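Side-chain contacts in ABC transporter ATP-binding protein (PDB 4HZI), which probably binds and hydrolyses ATP as the ATPase subunit of an orphan ABC transporter involved in manganese utilization and tolerance: residues K47-S52 with K73-N78; Q156-S161 with L183-I188; E199-L204 with D211-L216; E235-F240 with N282-I287; K251-G256 with E268-I273. All coordinates share one frame; numbering follows the deposited sequence.

Interaction 1. Residues K47-S52 with K73-N78; sequences KTILDS and KSTLVN. With SO4 (sulfate ion), chain C.
Where the chain fits a Walker A P-loop, the helix that follows the loop turns Thr75 toward Ile49 and Leu50, the two residues of a classic beta bulge opposite Tyr42, with Leu76 alongside. Leu50 does most of the work. Its CD1 lies 3.8 Å from Thr75 CG2, the two side chains sliding past each other in opposite directions, and 4.0 Å from Leu76 CA. Ile49 crosses Thr75 at about a right angle and sets its CG2 3.9 Å from Thr75 OG1. With Thr75 OG1 trans to the carbonyl carbon (chi1 -58°), the methyl is left to meet Leu50.

The start of the same helix serves a sulfate, probably from the crystallisation liquor. Lys73 points its CB away from residues 47-52, and its chain bends at chi3 and chi4 until NZ reaches sulfate O2 at 2.8 Å; Lys73 N binds that same O2 at 2.9 Å. Ser74 N donates to sulfate O3 at 2.8 Å, and the amides of Gly70 and Gly72 also bond it. The helix thus divides its chemistry: methyl groups hold one flank by van der Waals contact, while amides and an ammonium gather an anion, consistent with the place of a nucleotide phosphate in P-loop ATPases.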
# COMPACT_ATOMS: atom_id res chain seq x y z
N LYS A 47 4.76 26.54 9.37
CA LYS A 47 3.63 25.58 9.30
C LYS A 47 3.69 24.57 10.49
O LYS A 47 4.72 23.99 10.76
CB LYS A 47 3.70 24.83 7.98
CG LYS A 47 2.39 24.22 7.51
CD LYS A 47 2.36 22.71 7.65
CE LYS A 47 1.18 22.12 6.90
NZ LYS A 47 1.25 20.63 6.80
N THR A 48 2.59 24.42 11.21
CA THR A 48 2.55 23.46 12.31
C THR A 48 2.31 22.05 11.74
O THR A 48 1.30 21.75 11.15
CB THR A 48 1.47 23.86 13.33
OG1 THR A 48 1.79 25.15 13.87
CG2 THR A 48 1.40 22.87 14.50
N ILE A 49 3.30 21.20 11.86
CA ILE A 49 3.23 19.84 11.36
C ILE A 49 2.71 18.84 12.43
O ILE A 49 1.95 17.93 12.09
CB ILE A 49 4.60 19.41 10.87
CG1 ILE A 49 5.02 20.34 9.71
CG2 ILE A 49 4.56 17.99 10.40
CD1 ILE A 49 6.43 20.09 9.27
N LEU A 50 3.17 19.01 13.66
CA LEU A 50 2.61 18.32 14.82
C LEU A 50 2.12 19.36 15.77
O LEU A 50 2.82 20.32 16.05
CB LEU A 50 3.66 17.45 15.49
CG LEU A 50 4.23 16.41 14.53
CD1 LEU A 50 5.37 15.68 15.18
CD2 LEU A 50 3.19 15.39 14.06
N ASP A 51 0.91 19.17 16.26
CA ASP A 51 0.31 20.12 17.19
C ASP A 51 -0.14 19.54 18.51
O ASP A 51 -1.20 18.89 18.56
CB ASP A 51 -0.86 20.72 16.47
CG ASP A 51 -1.51 21.87 17.23
OD1 ASP A 51 -1.12 22.21 18.35
OD2 ASP A 51 -2.44 22.43 16.65
N SER A 52 0.67 19.76 19.54
CA SER A 52 0.39 19.42 20.94
C SER A 52 0.04 17.92 21.10
O SER A 52 -0.98 17.53 21.69
CB SER A 52 -0.75 20.33 21.48
OG SER A 52 -0.85 20.19 22.88
N LYS A 73 2.59 11.18 10.53
CA LYS A 73 3.10 9.99 11.16
C LYS A 73 4.65 9.86 11.01
O LYS A 73 5.33 9.54 12.00
CB LYS A 73 2.43 8.76 10.56
CG LYS A 73 0.94 8.73 10.93
CD LYS A 73 0.29 7.42 10.57
CE LYS A 73 0.59 7.01 9.18
NZ LYS A 73 0.02 7.93 8.17
N SER A 74 5.14 10.09 9.81
CA SER A 74 6.59 9.93 9.58
C SER A 74 7.37 10.96 10.37
O SER A 74 8.38 10.61 10.95
CB SER A 74 6.94 10.01 8.11
OG SER A 74 6.52 8.80 7.48
N THR A 75 6.86 12.18 10.44
CA THR A 75 7.46 13.21 11.31
C THR A 75 7.53 12.81 12.77
O THR A 75 8.53 12.96 13.45
CB THR A 75 6.74 14.56 11.12
OG1 THR A 75 6.82 14.92 9.74
CG2 THR A 75 7.38 15.63 11.96
N LEU A 76 6.44 12.24 13.28
CA LEU A 76 6.39 11.80 14.63
C LEU A 76 7.41 10.72 14.96
O LEU A 76 8.09 10.80 16.02
CB LEU A 76 4.91 11.40 14.98
CG LEU A 76 4.58 11.10 16.44
CD1 LEU A 76 5.00 12.18 17.43
CD2 LEU A 76 3.07 10.88 16.54
N VAL A 77 7.56 9.77 14.05
CA VAL A 77 8.51 8.66 14.20
C VAL A 77 9.91 9.26 14.26
O VAL A 77 10.70 8.91 15.15
CB VAL A 77 8.40 7.67 13.03
CG1 VAL A 77 9.56 6.70 13.03
CG2 VAL A 77 7.07 6.91 13.10
N ASN A 78 10.18 10.19 13.34
CA ASN A 78 11.47 10.90 13.32
C ASN A 78 11.80 11.63 14.62
O ASN A 78 12.95 11.62 15.10
CB ASN A 78 11.57 11.85 12.13
CG ASN A 78 11.61 11.13 10.81
OD1 ASN A 78 11.90 9.95 10.74
ND2 ASN A 78 11.31 11.84 9.76
S SO4 C . 2.28 10.81 7.09
O1 SO4 C . 2.49 12.28 7.15
O2 SO4 C . 1.24 10.50 8.10
O3 SO4 C . 3.48 10.10 7.52
O4 SO4 C . 1.86 10.55 5.75

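Interaction 2. Residues Q156-S161 with L183-I188; sequences QILKDS and LFLRSI
Leu185, on helix 176-188, packs against Ile157 and Leu158 in the last turn of helix 148-160 and Ser161 just after it, a helix-helix contact in the helical part of the ABC ATPase fold. Both of its methyls are engaged. CD1 lies 3.7 Å from Leu158 CD2, and CD2 lies 3.8 Å from Ile157 CG2 and 3.9 Å from Ser161 OG. The first torsion of Ile157 (chi1 -69°) sets CG2 trans to the backbone N, and Ile157 and Leu185 then slide past each other in opposite directions. Ile132 of helix 128-133 touches both leucines, and Phe215 of helix 206-222 packs on Leu185 and Ser161, so this part is closely filled.

Fit loosens toward Ile188, whose side chain comes no nearer than 4.8 Å to residues 156-161. On the solvent side of helix 148-160, Gln156 and Asp160 are exposed and pair one turn apart: Gln156 NE2 donates to Asp160 OD1 at 2.7 Å, on the syn side, tilted 26° out of the carboxylate plane. Helix 176-188 meets a polar need of its own near its end, where Ser187 OG donates to Phe184 O at 2.7 Å, in the carbonyl plane and on a lone pair.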
# COMPACT_ATOMS: atom_id res chain seq x y z
N GLN A 156 21.39 -17.33 17.75
CA GLN A 156 20.40 -17.68 18.76
C GLN A 156 19.03 -17.02 18.44
O GLN A 156 17.97 -17.62 18.65
CB GLN A 156 20.88 -17.30 20.15
CG GLN A 156 19.94 -17.77 21.27
CD GLN A 156 19.92 -19.28 21.43
OE1 GLN A 156 20.97 -19.91 21.54
NE2 GLN A 156 18.73 -19.86 21.44
N ILE A 157 19.08 -15.77 17.97
CA ILE A 157 17.87 -15.04 17.55
C ILE A 157 17.09 -15.83 16.46
O ILE A 157 15.86 -16.10 16.60
CB ILE A 157 18.22 -13.59 17.09
CG1 ILE A 157 18.67 -12.73 18.30
CG2 ILE A 157 17.02 -12.92 16.47
CD1 ILE A 157 19.41 -11.46 17.93
N LEU A 158 17.82 -16.21 15.41
CA LEU A 158 17.24 -17.04 14.36
C LEU A 158 16.69 -18.34 14.93
O LEU A 158 15.55 -18.71 14.64
CB LEU A 158 18.26 -17.31 13.26
CG LEU A 158 18.73 -16.10 12.47
CD1 LEU A 158 19.99 -16.39 11.70
CD2 LEU A 158 17.64 -15.59 11.52
N LYS A 159 17.47 -19.00 15.80
CA LYS A 159 16.96 -20.25 16.37
C LYS A 159 15.68 -20.03 17.14
O LYS A 159 14.71 -20.77 16.95
CB LYS A 159 18.00 -20.96 17.25
CG LYS A 159 17.56 -22.37 17.65
CD LYS A 159 18.71 -23.24 18.17
CE LYS A 159 18.94 -23.05 19.66
NZ LYS A 159 20.29 -23.53 20.07
N ASP A 160 15.67 -19.02 18.01
CA ASP A 160 14.47 -18.73 18.82
C ASP A 160 13.21 -18.50 17.96
O ASP A 160 12.12 -18.78 18.41
CB ASP A 160 14.68 -17.51 19.73
CG ASP A 160 15.71 -17.75 20.82
OD1 ASP A 160 16.24 -18.88 20.92
OD2 ASP A 160 16.00 -16.80 21.60
N SER A 161 13.40 -18.01 16.74
CA SER A 161 12.30 -17.78 15.77
C SER A 161 12.22 -18.81 14.63
O SER A 161 11.57 -18.56 13.62
CB SER A 161 12.45 -16.38 15.13
OG SER A 161 12.02 -15.38 16.04
N LEU A 183 13.87 -8.27 8.85
CA LEU A 183 13.98 -6.89 9.31
C LEU A 183 13.50 -6.72 10.75
O LEU A 183 14.10 -5.93 11.51
CB LEU A 183 13.30 -5.91 8.37
CG LEU A 183 13.94 -5.86 6.99
CD1 LEU A 183 13.16 -4.93 6.07
CD2 LEU A 183 15.39 -5.42 7.08
N PHE A 184 12.47 -7.43 11.16
CA PHE A 184 12.07 -7.40 12.54
C PHE A 184 13.21 -7.93 13.46
O PHE A 184 13.56 -7.31 14.48
CB PHE A 184 10.81 -8.19 12.71
CG PHE A 184 10.28 -8.23 14.12
CD1 PHE A 184 10.69 -9.20 15.02
CD2 PHE A 184 9.37 -7.29 14.57
CE1 PHE A 184 10.19 -9.25 16.31
CE2 PHE A 184 8.87 -7.33 15.85
CZ PHE A 184 9.29 -8.29 16.74
N LEU A 185 13.84 -9.04 13.06
CA LEU A 185 14.94 -9.60 13.86
C LEU A 185 16.08 -8.61 13.99
O LEU A 185 16.66 -8.42 15.08
CB LEU A 185 15.41 -10.95 13.29
CG LEU A 185 14.37 -12.04 13.31
CD1 LEU A 185 14.95 -13.38 12.91
CD2 LEU A 185 13.72 -12.11 14.70
N ARG A 186 16.42 -7.99 12.87
CA ARG A 186 17.43 -6.96 12.83
C ARG A 186 17.14 -5.82 13.84
O ARG A 186 18.07 -5.29 14.50
CB ARG A 186 17.53 -6.42 11.44
CG ARG A 186 18.49 -5.25 11.32
CD ARG A 186 18.59 -4.73 9.90
NE ARG A 186 19.49 -3.60 9.83
CZ ARG A 186 19.23 -2.36 10.28
NH1 ARG A 186 18.06 -2.07 10.83
NH2 ARG A 186 20.17 -1.41 10.20
N SER A 187 15.85 -5.47 13.93
CA SER A 187 15.38 -4.34 14.75
C SER A 187 15.53 -4.64 16.25
O SER A 187 15.66 -3.73 17.07
CB SER A 187 13.90 -3.96 14.32
OG SER A 187 12.92 -4.77 14.97
N ILE A 188 15.57 -5.93 16.61
CA ILE A 188 15.73 -6.32 18.01
C ILE A 188 17.14 -6.84 18.38
O ILE A 188 17.40 -7.17 19.52
CB ILE A 188 14.65 -7.32 18.43
CG1 ILE A 188 14.77 -8.63 17.65
CG2 ILE A 188 13.29 -6.70 18.24
CD1 ILE A 188 13.95 -9.75 18.24

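Interaction 3. Residues E199-L204 with D211-L216; sequences EPCSSL and DFLGFL
A buried, wholly apolar contact joins the loop after strand 194-198 to the next helix, 206-222: Pro200, Cys201 and Leu204 meet Phe212, with Leu213 beside it. The sequence is consistent with a loop running from the Walker B motif of an ABC ATPase toward its D-loop. Two overlapping turns shape it, a type I turn from Glu199 to Ser202 and a type II turn from Cys201 to Leu204, and together they present three side chains to the helix.

Phe212 holds its ring trans to the backbone N (chi1 170°), which extends it toward the loop. Pro200 CB approaches the ring obliquely, 3.8 Å from Phe212 CE2. Cys201 SG takes the edge instead, 5.5 Å from the Phe212 ring centroid and 78° off the ring normal, a sulfur-aromatic contact made near the ring plane. The same sulfur lies 4.1 Å from Leu213 CD2, so it bridges two successive helix residues. Nearer the root of the aromatic side chain, Leu204 crosses at about a right angle and brings its CD1 to 4.1 Å from Phe212 CB.

Around this cluster, Lys180 of helix 176-188 binds the carbonyls of Pro200 and Ser202 through NZ and packs on Phe212, while Tyr229 of strand 227-231 touches Pro200, Cys201 and Leu213, leaving the cluster between that helix and the central sheet.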
# COMPACT_ATOMS: atom_id res chain seq x y z
N GLU A 199 4.92 1.15 9.27
CA GLU A 199 4.29 0.68 8.03
C GLU A 199 4.93 -0.66 7.58
O GLU A 199 5.32 -0.80 6.42
CB GLU A 199 4.49 1.73 6.93
CG GLU A 199 3.74 3.02 7.22
CD GLU A 199 2.27 2.93 6.84
OE1 GLU A 199 1.81 1.81 6.49
OE2 GLU A 199 1.58 3.97 6.89
N PRO A 200 5.13 -1.61 8.52
CA PRO A 200 5.84 -2.84 8.22
C PRO A 200 5.14 -3.70 7.16
O PRO A 200 5.82 -4.54 6.57
CB PRO A 200 5.82 -3.58 9.54
CG PRO A 200 4.56 -3.14 10.17
CD PRO A 200 4.52 -1.66 9.86
N CYS A 201 3.85 -3.48 6.88
CA CYS A 201 3.19 -4.28 5.83
C CYS A 201 3.28 -3.66 4.43
O CYS A 201 2.65 -4.14 3.48
CB CYS A 201 1.76 -4.58 6.17
SG CYS A 201 1.63 -5.68 7.61
N SER A 202 4.05 -2.58 4.30
CA SER A 202 4.29 -1.95 3.02
C SER A 202 4.83 -2.98 2.02
O SER A 202 5.69 -3.83 2.38
CB SER A 202 5.26 -0.76 3.17
OG SER A 202 6.56 -1.17 3.59
N SER A 203 4.25 -2.94 0.81
CA SER A 203 4.60 -3.81 -0.29
C SER A 203 4.12 -5.22 -0.11
O SER A 203 4.49 -6.09 -0.92
CB SER A 203 6.12 -3.89 -0.51
OG SER A 203 6.67 -2.60 -0.54
N LEU A 204 3.36 -5.51 0.95
CA LEU A 204 2.90 -6.88 1.15
C LEU A 204 1.49 -7.03 0.64
O LEU A 204 0.59 -6.29 1.02
CB LEU A 204 2.98 -7.27 2.62
CG LEU A 204 4.35 -7.14 3.26
CD1 LEU A 204 4.25 -7.79 4.60
CD2 LEU A 204 5.41 -7.82 2.42
N ASP A 211 1.61 -13.92 6.33
CA ASP A 211 2.84 -14.58 6.70
C ASP A 211 3.63 -13.79 7.76
O ASP A 211 4.07 -14.33 8.79
CB ASP A 211 3.70 -14.74 5.47
CG ASP A 211 4.91 -15.65 5.69
OD1 ASP A 211 4.90 -16.49 6.63
OD2 ASP A 211 5.91 -15.47 4.98
N PHE A 212 3.80 -12.50 7.50
CA PHE A 212 4.54 -11.67 8.42
C PHE A 212 3.79 -11.47 9.76
O PHE A 212 4.39 -11.53 10.83
CB PHE A 212 4.85 -10.29 7.77
CG PHE A 212 5.39 -9.29 8.76
CD1 PHE A 212 6.61 -9.52 9.38
CD2 PHE A 212 4.64 -8.18 9.14
CE1 PHE A 212 7.12 -8.63 10.31
CE2 PHE A 212 5.14 -7.31 10.07
CZ PHE A 212 6.36 -7.54 10.67
N LEU A 213 2.50 -11.20 9.70
CA LEU A 213 1.72 -10.99 10.90
C LEU A 213 1.68 -12.26 11.75
O LEU A 213 1.63 -12.18 12.98
CB LEU A 213 0.33 -10.52 10.56
CG LEU A 213 0.26 -9.04 10.05
CD1 LEU A 213 -1.18 -8.58 9.92
CD2 LEU A 213 1.06 -8.06 10.91
N GLY A 214 1.69 -13.42 11.09
CA GLY A 214 1.78 -14.70 11.78
C GLY A 214 3.06 -14.80 12.59
O GLY A 214 3.02 -15.22 13.76
N PHE A 215 4.16 -14.40 11.99
CA PHE A 215 5.43 -14.36 12.65
C PHE A 215 5.39 -13.41 13.83
O PHE A 215 5.92 -13.75 14.89
CB PHE A 215 6.51 -13.98 11.67
CG PHE A 215 7.77 -13.49 12.31
CD1 PHE A 215 8.78 -14.38 12.64
CD2 PHE A 215 7.94 -12.16 12.58
CE1 PHE A 215 9.93 -13.92 13.24
CE2 PHE A 215 9.08 -11.70 13.16
CZ PHE A 215 10.09 -12.57 13.49
N LEU A 216 4.78 -12.22 13.69
CA LEU A 216 4.67 -11.31 14.82
C LEU A 216 3.92 -11.86 15.98
O LEU A 216 4.30 -11.66 17.14
CB LEU A 216 3.92 -10.03 14.44
CG LEU A 216 4.74 -8.88 13.98
CD1 LEU A 216 3.76 -7.70 13.77
CD2 LEU A 216 5.79 -8.56 15.05

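Interaction 4. Residues E235-F240 with N282-I287; sequences EEIPDF and NTWSVI
Asp239 and Asn282 make the direct polar link between the loop after strand 227-231 and strand 283-288 of the C-terminal beta hairpin. Asn282 ND2 donates to Asp239 OD2 at 2.8 Å, but the angle at hydrogen is only 129° and the bond is weak; carboxylate and amide planes stand 90° apart. Asp239 brings its carboxylate there from a first torsion of 72°, with CG between backbone N and carbonyl carbon. Farther along the strand, Ile237 CB meets Trp284 CD1 obliquely at 4.2 Å.

Water fills much of the remaining seam. Water 3 donates to Ile237 O at 2.9 Å and accepts from Trp284 N at 2.8 Å, standing in for a direct backbone bond. Farther on, water 2 donates both to Glu235 OE1 at 3.2 Å and to Val286 O at 2.9 Å.

In the next shell, Arg279 on the partner strand of the hairpin hydrogen-bonds Asn282 OD1 through NH2 and forms a cation-pi contact with Trp284, whose indole also meets Phe262 edge to face. Thr283 and Ile287 pack on Ile287 and Thr283 of the second subunit, which places the hairpin at the dimer contact. The indole N-H itself is taken up by water 5, in the ring plane and 3.1 Å from Trp284 NE1.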
# COMPACT_ATOMS: atom_id res chain seq x y z
N GLU A 235 -6.76 -2.79 8.68
CA GLU A 235 -6.68 -4.25 8.49
C GLU A 235 -5.31 -4.86 8.73
O GLU A 235 -5.21 -6.07 8.86
CB GLU A 235 -7.21 -4.70 7.10
CG GLU A 235 -6.40 -4.19 5.92
CD GLU A 235 -6.80 -2.76 5.48
OE1 GLU A 235 -7.40 -1.93 6.24
OE2 GLU A 235 -6.54 -2.48 4.31
N GLU A 236 -4.28 -4.03 8.83
CA GLU A 236 -2.91 -4.45 9.07
C GLU A 236 -2.56 -4.61 10.54
O GLU A 236 -1.39 -4.85 10.86
CB GLU A 236 -1.95 -3.39 8.51
CG GLU A 236 -1.88 -3.39 7.00
CD GLU A 236 -1.03 -2.27 6.42
OE1 GLU A 236 -0.39 -1.47 7.18
OE2 GLU A 236 -0.96 -2.25 5.19
N ILE A 237 -3.53 -4.37 11.44
CA ILE A 237 -3.22 -4.28 12.88
C ILE A 237 -3.46 -5.63 13.55
O ILE A 237 -4.59 -6.05 13.65
CB ILE A 237 -4.13 -3.24 13.58
CG1 ILE A 237 -3.89 -1.85 12.98
CG2 ILE A 237 -3.81 -3.21 15.06
CD1 ILE A 237 -4.89 -0.81 13.35
N PRO A 238 -2.41 -6.25 14.09
CA PRO A 238 -2.63 -7.53 14.77
C PRO A 238 -3.45 -7.40 16.05
O PRO A 238 -3.50 -6.35 16.70
CB PRO A 238 -1.22 -7.98 15.18
CG PRO A 238 -0.28 -7.07 14.58
CD PRO A 238 -0.99 -5.88 14.00
N ASP A 239 -4.01 -8.53 16.47
CA ASP A 239 -4.86 -8.56 17.65
C ASP A 239 -4.22 -8.18 18.98
O ASP A 239 -4.94 -7.81 19.90
CB ASP A 239 -5.50 -9.96 17.80
CG ASP A 239 -4.49 -11.07 18.23
OD1 ASP A 239 -3.24 -10.88 18.23
OD2 ASP A 239 -4.98 -12.17 18.58
N PHE A 240 -2.91 -8.25 19.13
CA PHE A 240 -2.34 -7.94 20.44
C PHE A 240 -2.17 -6.42 20.74
O PHE A 240 -1.75 -6.05 21.79
CB PHE A 240 -1.06 -8.71 20.71
CG PHE A 240 0.05 -8.44 19.77
CD1 PHE A 240 0.90 -7.34 19.95
CD2 PHE A 240 0.30 -9.28 18.73
CE1 PHE A 240 1.94 -7.09 19.08
CE2 PHE A 240 1.33 -9.04 17.83
CZ PHE A 240 2.16 -7.93 17.99
N ASN A 282 -10.80 -11.97 13.79
CA ASN A 282 -9.73 -11.38 14.62
C ASN A 282 -8.94 -10.23 13.91
O ASN A 282 -7.78 -9.96 14.23
CB ASN A 282 -8.75 -12.48 15.13
CG ASN A 282 -8.34 -12.27 16.58
OD1 ASN A 282 -9.06 -11.63 17.36
ND2 ASN A 282 -7.19 -12.80 16.95
N THR A 283 -9.60 -9.58 12.95
CA THR A 283 -9.04 -8.41 12.26
C THR A 283 -10.07 -7.27 12.30
O THR A 283 -11.26 -7.49 12.44
CB THR A 283 -8.71 -8.68 10.77
OG1 THR A 283 -9.92 -8.85 10.03
CG2 THR A 283 -7.83 -9.92 10.57
N TRP A 284 -9.59 -6.03 12.19
CA TRP A 284 -10.45 -4.88 12.16
C TRP A 284 -10.88 -4.68 10.71
O TRP A 284 -10.01 -4.54 9.88
CB TRP A 284 -9.67 -3.61 12.61
CG TRP A 284 -9.35 -3.64 14.06
CD1 TRP A 284 -8.15 -3.94 14.64
CD2 TRP A 284 -10.26 -3.41 15.13
NE1 TRP A 284 -8.27 -3.91 16.01
CE2 TRP A 284 -9.54 -3.56 16.34
CE3 TRP A 284 -11.61 -3.04 15.19
CZ2 TRP A 284 -10.14 -3.38 17.61
CZ3 TRP A 284 -12.20 -2.85 16.44
CH2 TRP A 284 -11.46 -3.02 17.63
N SER A 285 -12.19 -4.61 10.46
CA SER A 285 -12.78 -4.28 9.16
C SER A 285 -13.39 -2.91 9.28
O SER A 285 -14.28 -2.68 10.12
CB SER A 285 -13.86 -5.31 8.71
OG SER A 285 -14.53 -4.88 7.55
N VAL A 286 -12.90 -1.97 8.48
CA VAL A 286 -13.38 -0.59 8.47
C VAL A 286 -13.72 -0.25 6.99
O VAL A 286 -12.82 -0.05 6.14
CB VAL A 286 -12.34 0.36 9.06
CG1 VAL A 286 -12.84 1.80 9.11
CG2 VAL A 286 -11.93 -0.11 10.46
N ILE A 287 -15.00 -0.21 6.69
CA ILE A 287 -15.49 -0.13 5.31
C ILE A 287 -16.46 1.03 5.20
O ILE A 287 -17.38 1.13 5.99
CB ILE A 287 -16.21 -1.43 4.93
CG1 ILE A 287 -15.23 -2.64 4.91
CG2 ILE A 287 -16.98 -1.27 3.62
CD1 ILE A 287 -15.91 -3.98 4.74
O HOH W 1 -10.68 -2.92 6.83
O HOH W 2 -9.93 -0.00 6.11
O HOH W 3 -6.81 -5.69 11.89
O HOH W 4 -6.71 -7.09 15.51
O HOH W 5 -6.10 -4.95 17.97
O HOH W 6 -4.61 -10.57 14.61

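Interaction 5. Residues K251-G256 with E268-I273; sequences KVIHFG and EDLYDI
The carboxylate of Asp272, just past helix 264-271, is gripped by two cations, Lys248 NZ at OD1 and Arg68 NH1 at OD2, and Ile253 of the edge strand 251-255 meets the same helix end at Asp269 and Leu270. Lys248 NZ also bonds Asp269 O and Arg68 NH1 bonds Leu270 O, where the C-terminal carbonyls of a helix would be expected to welcome positive charge.

The contact proper is less polar. Ile253 CG2 rests 3.5 Å from Asp269 OD2, the two side chains meeting at a slant, and Ile253 CG1 lies 4.4 Å from Leu270 CD1. Asp269 reaches the isoleucine because its CG is trans to the backbone N (chi1 -174°). Ile253 itself lies at a corner between strand pieces, and its chi2 of -29° is close to an eclipsed arrangement, which suggests some strain. Asp272 adopts positive phi while its N still bonds Glu268 O at 2.7 Å.

A methyl beside a carboxylate oxygen offers dispersion and no hydrogen bond. The polar links at this helix end thus come from Lys248 of strand 243-248 and Arg68 of the loop after strand 62-67, while Ile253 adds apolar contact.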
# COMPACT_ATOMS: atom_id res chain seq x y z
N LYS A 251 -2.60 16.25 14.74
CA LYS A 251 -3.24 16.31 16.04
C LYS A 251 -3.81 14.96 16.43
O LYS A 251 -4.25 14.21 15.58
CB LYS A 251 -4.47 17.24 16.00
CG LYS A 251 -4.12 18.63 15.53
CD LYS A 251 -4.92 19.64 16.32
CE LYS A 251 -6.02 20.22 15.50
NZ LYS A 251 -5.46 21.26 14.60
N VAL A 252 -3.82 14.73 17.72
CA VAL A 252 -4.38 13.50 18.26
C VAL A 252 -5.90 13.69 18.35
O VAL A 252 -6.35 14.57 19.09
CB VAL A 252 -3.77 13.21 19.61
CG1 VAL A 252 -4.47 12.03 20.30
CG2 VAL A 252 -2.32 12.88 19.48
N ILE A 253 -6.64 12.90 17.56
CA ILE A 253 -8.13 12.86 17.49
C ILE A 253 -8.64 12.08 18.75
O ILE A 253 -9.61 12.48 19.41
CB ILE A 253 -8.58 12.16 16.16
CG1 ILE A 253 -8.37 13.06 14.94
CG2 ILE A 253 -10.05 11.75 16.13
CD1 ILE A 253 -8.47 14.55 15.25
N HIS A 254 -7.95 11.00 19.11
CA HIS A 254 -8.26 10.24 20.33
C HIS A 254 -7.04 9.37 20.70
O HIS A 254 -6.25 8.98 19.82
CB HIS A 254 -9.55 9.37 20.18
CG HIS A 254 -10.19 9.07 21.51
ND1 HIS A 254 -9.97 7.89 22.20
CD2 HIS A 254 -10.92 9.85 22.34
CE1 HIS A 254 -10.59 7.95 23.37
NE2 HIS A 254 -11.15 9.13 23.49
N PHE A 255 -6.85 9.14 22.00
CA PHE A 255 -5.84 8.26 22.53
C PHE A 255 -6.53 7.44 23.61
O PHE A 255 -7.23 7.99 24.48
CB PHE A 255 -4.67 9.04 23.16
CG PHE A 255 -3.79 8.22 24.08
CD1 PHE A 255 -3.20 7.04 23.64
CD2 PHE A 255 -3.56 8.61 25.37
CE1 PHE A 255 -2.43 6.27 24.48
CE2 PHE A 255 -2.78 7.84 26.23
CZ PHE A 255 -2.20 6.68 25.78
N GLY A 256 -6.36 6.12 23.55
CA GLY A 256 -6.88 5.27 24.63
C GLY A 256 -6.92 3.79 24.28
O GLY A 256 -6.26 3.34 23.32
N GLU A 268 -15.08 7.68 12.19
CA GLU A 268 -15.72 8.64 11.27
C GLU A 268 -15.15 10.04 11.46
O GLU A 268 -15.01 10.80 10.53
CB GLU A 268 -17.27 8.62 11.40
CG GLU A 268 -17.90 7.30 10.97
CD GLU A 268 -19.41 7.19 11.14
OE1 GLU A 268 -19.99 8.01 11.89
OE2 GLU A 268 -20.00 6.25 10.56
N ASP A 269 -14.74 10.37 12.69
CA ASP A 269 -14.10 11.64 12.94
C ASP A 269 -12.72 11.64 12.29
O ASP A 269 -12.31 12.62 11.68
CB ASP A 269 -13.99 11.91 14.43
CG ASP A 269 -13.45 13.30 14.74
OD1 ASP A 269 -13.40 14.13 13.82
OD2 ASP A 269 -13.08 13.56 15.91
N LEU A 270 -12.02 10.51 12.33
CA LEU A 270 -10.72 10.43 11.71
C LEU A 270 -10.80 10.50 10.14
O LEU A 270 -9.99 11.14 9.52
CB LEU A 270 -10.04 9.11 12.12
CG LEU A 270 -8.67 8.84 11.57
CD1 LEU A 270 -7.67 9.89 12.02
CD2 LEU A 270 -8.22 7.45 11.99
N TYR A 271 -11.72 9.77 9.59
CA TYR A 271 -11.77 9.51 8.16
C TYR A 271 -12.77 10.44 7.45
O TYR A 271 -12.77 10.51 6.21
CB TYR A 271 -12.12 8.05 7.92
CG TYR A 271 -10.93 7.17 8.17
CD1 TYR A 271 -9.82 7.22 7.35
CD2 TYR A 271 -10.89 6.31 9.26
CE1 TYR A 271 -8.71 6.45 7.58
CE2 TYR A 271 -9.79 5.51 9.47
CZ TYR A 271 -8.70 5.55 8.63
OH TYR A 271 -7.59 4.74 8.89
N ASP A 272 -13.61 11.14 8.22
CA ASP A 272 -14.57 12.11 7.64
C ASP A 272 -15.67 11.51 6.75
O ASP A 272 -16.27 12.22 5.92
CB ASP A 272 -13.81 13.19 6.86
CG ASP A 272 -12.93 14.05 7.74
OD1 ASP A 272 -13.33 14.41 8.88
OD2 ASP A 272 -11.82 14.39 7.28
N ILE A 273 -15.97 10.23 6.91
CA ILE A 273 -17.03 9.59 6.17
C ILE A 273 -17.71 8.55 7.00
O ILE A 273 -17.10 8.02 7.94
CB ILE A 273 -16.50 8.87 4.88
CG1 ILE A 273 -15.32 7.96 5.19
CG2 ILE A 273 -16.07 9.88 3.86
CD1 ILE A 273 -14.98 7.03 4.05

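How the interactions relate
Burial and chemistry change together across the five contacts. Interaction 3 is the fully buried one and is apolar throughout; interaction 2 is partly buried and shares its surroundings, Phe184 and Leu185 packing on Phe215 or Leu216 of the helix used by interaction 3. Interaction 3 also touches interaction 4, through Cys201 and Glu236; interaction 4 is a surface contact dominated by water and a weak side-chain bond. Interactions 1 and 5 are partly buried and without hydrogen bonds across their segments, yet each borders a charged site, an anion for interaction 1 and a carboxylate and carbonyls bound by cations for interaction 5; they meet where Lys251 packs on Asp51. Interaction 2 lies about 35 Å from interaction 5, centre to centre.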